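Local structure of Ets DNA-binding protein pokkuri (Drosophila melanogaster, 1SV0) at residues A[18-23]-A[34-39]. The protein represses transcription as an ETS-family DNA-binding factor that restrains photoreceptor development, and is represented here by its SAM (Pointed) domain. The protein carries 1 engineered substitution. Residues are numbered along the deposited sequence; the frame is centred on the assembly and turned at random.
Sequences VLVFLR and LDFDLF
Arg23 and Phe36 form a cation-pi pair: Arg23 CZ stands 4.8 Å from the centroid of the Phe36 ring and only 10° off its normal. The guanidinium does not lie flat on the ring, since the two planes are 55° apart. Of the guanidinium group, Arg23 NE comes nearest the ring, above the face but shifted to the rim, while the aliphatic Arg23 CG comes within 3.8 Å of Phe36 CZ. An extended chain from CG to NE carries the charged group past the rim and over the face. Leu34 CB lies over the opposite face, also toward the rim, so the phenyl is held between Arg23 and Leu34; Leu22 CB meets its edge at Phe36 CE2, 4.0 Å away. An alanine in place of Phe36 would probably leave the Arg23 guanidinium without its aromatic partner and open a gap beside Leu22. Deeper in, Leu22 CD1 presses on the root of Phe39, 3.4 Å from both CB and CG of that residue, and the two side chains cross at about a right angle. Leu22 CB also packs 3.9 Å from Leu34 CD2. Outside this apolar seam, Asp35 OD1 accepts from Asp37 N at 3.1 Å in an Asx turn at the start of the 3-10 segment 36-38; the N-H...O angle of 142° shows the bond to be bent. The contact thus lays the connection after helix 15-28 back against that helix within the SAM domain; Phe39 continues inward to Phe54 of helix 51-57 and joins Val18 against Leu46 of helix 43-46.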
loop_
_atom_site.group_PDB
_atom_site.type_symbol
_atom_site.label_atom_id
_atom_site.label_comp_id
_atom_site.label_asym_id
_atom_site.label_seq_id
_atom_site.Cartn_x
_atom_site.Cartn_y
_atom_site.Cartn_z
ATOM N N VAL A 18 -13.584 -0.351 -13.058
ATOM C CA VAL A 18 -13.044 -1.041 -11.896
ATOM C C VAL A 18 -11.700 -1.691 -12.228
ATOM O O VAL A 18 -10.767 -1.640 -11.426
ATOM C CB VAL A 18 -14.039 -2.121 -11.372
ATOM C CG1 VAL A 18 -13.341 -3.083 -10.420
ATOM C CG2 VAL A 18 -15.196 -1.441 -10.646
ATOM N N LEU A 19 -11.586 -2.285 -13.410
ATOM C CA LEU A 19 -10.332 -2.932 -13.779
ATOM C C LEU A 19 -9.218 -1.912 -13.994
ATOM O O LEU A 19 -8.073 -2.161 -13.629
ATOM C CB LEU A 19 -10.511 -3.787 -15.035
ATOM C CG LEU A 19 -11.513 -4.946 -14.912
ATOM C CD1 LEU A 19 -11.542 -5.726 -16.222
ATOM C CD2 LEU A 19 -11.128 -5.863 -13.764
ATOM N N VAL A 20 -9.554 -0.780 -14.609
ATOM C CA VAL A 20 -8.577 0.281 -14.861
ATOM C C VAL A 20 -8.011 0.742 -13.525
ATOM O O VAL A 20 -6.798 0.860 -13.359
ATOM C CB VAL A 20 -9.230 1.480 -15.586
ATOM C CG1 VAL A 20 -8.348 2.719 -15.471
ATOM C CG2 VAL A 20 -9.456 1.126 -17.052
ATOM N N PHE A 21 -8.905 0.984 -12.572
ATOM C CA PHE A 21 -8.516 1.412 -11.234
ATOM C C PHE A 21 -7.546 0.419 -10.602
ATOM O O PHE A 21 -6.502 0.807 -10.079
ATOM C CB PHE A 21 -9.740 1.531 -10.331
ATOM C CG PHE A 21 -9.397 1.704 -8.887
ATOM C CD1 PHE A 21 -8.820 2.885 -8.438
ATOM C CD2 PHE A 21 -9.639 0.682 -7.970
ATOM C CE1 PHE A 21 -8.480 3.047 -7.094
ATOM C CE2 PHE A 21 -9.301 0.835 -6.625
ATOM C CZ PHE A 21 -8.726 2.021 -6.186
ATOM N N LEU A 22 -7.889 -0.865 -10.646
ATOM C CA LEU A 22 -7.018 -1.874 -10.058
ATOM C C LEU A 22 -5.656 -1.955 -10.756
ATOM O O LEU A 22 -4.629 -2.020 -10.086
ATOM C CB LEU A 22 -7.719 -3.231 -10.063
ATOM C CG LEU A 22 -8.957 -3.209 -9.158
ATOM C CD1 LEU A 22 -9.822 -4.451 -9.426
ATOM C CD2 LEU A 22 -8.520 -3.139 -7.697
ATOM N N ARG A 23 -5.643 -1.927 -12.092
ATOM C CA ARG A 23 -4.379 -1.989 -12.834
ATOM C C ARG A 23 -3.508 -0.788 -12.494
ATOM O O ARG A 23 -2.292 -0.906 -12.324
ATOM C CB ARG A 23 -4.637 -2.044 -14.339
ATOM C CG ARG A 23 -5.406 -3.284 -14.774
ATOM C CD ARG A 23 -5.179 -3.560 -16.244
ATOM N NE ARG A 23 -5.386 -4.968 -16.549
ATOM C CZ ARG A 23 -6.351 -5.430 -17.334
ATOM N NH1 ARG A 23 -7.204 -4.591 -17.906
ATOM N NH2 ARG A 23 -6.465 -6.739 -17.529
ATOM N N LEU A 34 -2.130 -9.128 -9.687
ATOM C CA LEU A 34 -3.456 -9.259 -9.092
ATOM C C LEU A 34 -4.271 -10.276 -9.897
ATOM O O LEU A 34 -4.100 -10.383 -11.109
ATOM C CB LEU A 34 -4.143 -7.892 -9.113
ATOM C CG LEU A 34 -5.207 -7.537 -8.077
ATOM C CD1 LEU A 34 -4.642 -7.685 -6.676
ATOM C CD2 LEU A 34 -5.665 -6.104 -8.309
ATOM N N ASP A 35 -5.134 -11.040 -9.232
ATOM C CA ASP A 35 -5.968 -12.015 -9.940
ATOM C C ASP A 35 -7.271 -11.302 -10.285
ATOM O O ASP A 35 -8.208 -11.283 -9.490
ATOM C CB ASP A 35 -6.261 -13.235 -9.057
ATOM C CG ASP A 35 -7.001 -14.340 -9.810
ATOM O OD1 ASP A 35 -7.600 -14.051 -10.872
ATOM O OD2 ASP A 35 -6.994 -15.497 -9.331
ATOM N N PHE A 36 -7.324 -10.720 -11.478
ATOM C CA PHE A 36 -8.501 -9.972 -11.899
ATOM C C PHE A 36 -9.805 -10.759 -11.988
ATOM O O PHE A 36 -10.883 -10.164 -12.036
ATOM C CB PHE A 36 -8.205 -9.248 -13.218
ATOM C CG PHE A 36 -7.063 -8.269 -13.116
ATOM C CD1 PHE A 36 -5.802 -8.589 -13.621
ATOM C CD2 PHE A 36 -7.236 -7.047 -12.475
ATOM C CE1 PHE A 36 -4.722 -7.703 -13.480
ATOM C CE2 PHE A 36 -6.164 -6.153 -12.329
ATOM C CZ PHE A 36 -4.907 -6.485 -12.835
ATOM N N ASP A 37 -9.719 -12.086 -12.005
ATOM C CA ASP A 37 -10.929 -12.905 -12.046
ATOM C C ASP A 37 -11.731 -12.649 -10.773
ATOM O O ASP A 37 -12.952 -12.797 -10.758
ATOM C CB ASP A 37 -10.593 -14.399 -12.129
ATOM C CG ASP A 37 -10.063 -14.806 -13.487
ATOM O OD1 ASP A 37 -10.690 -14.427 -14.495
ATOM O OD2 ASP A 37 -9.032 -15.512 -13.550
ATOM N N LEU A 38 -11.034 -12.257 -9.707
ATOM C CA LEU A 38 -11.673 -11.988 -8.421
ATOM C C LEU A 38 -12.315 -10.600 -8.349
ATOM O O LEU A 38 -13.018 -10.287 -7.385
ATOM C CB LEU A 38 -10.647 -12.125 -7.288
ATOM C CG LEU A 38 -9.826 -13.416 -7.242
ATOM C CD1 LEU A 38 -8.799 -13.348 -6.117
ATOM C CD2 LEU A 38 -10.758 -14.603 -7.046
ATOM N N PHE A 39 -12.084 -9.772 -9.364
ATOM C CA PHE A 39 -12.640 -8.425 -9.372
ATOM C C PHE A 39 -13.535 -8.088 -10.565
ATOM O O PHE A 39 -13.570 -6.938 -11.016
ATOM C CB PHE A 39 -11.514 -7.384 -9.285
ATOM C CG PHE A 39 -10.754 -7.413 -7.983
ATOM C CD1 PHE A 39 -9.611 -8.195 -7.845
ATOM C CD2 PHE A 39 -11.196 -6.672 -6.889
ATOM C CE1 PHE A 39 -8.910 -8.240 -6.630
ATOM C CE2 PHE A 39 -10.508 -6.709 -5.673
ATOM C CZ PHE A 39 -9.358 -7.498 -5.545
#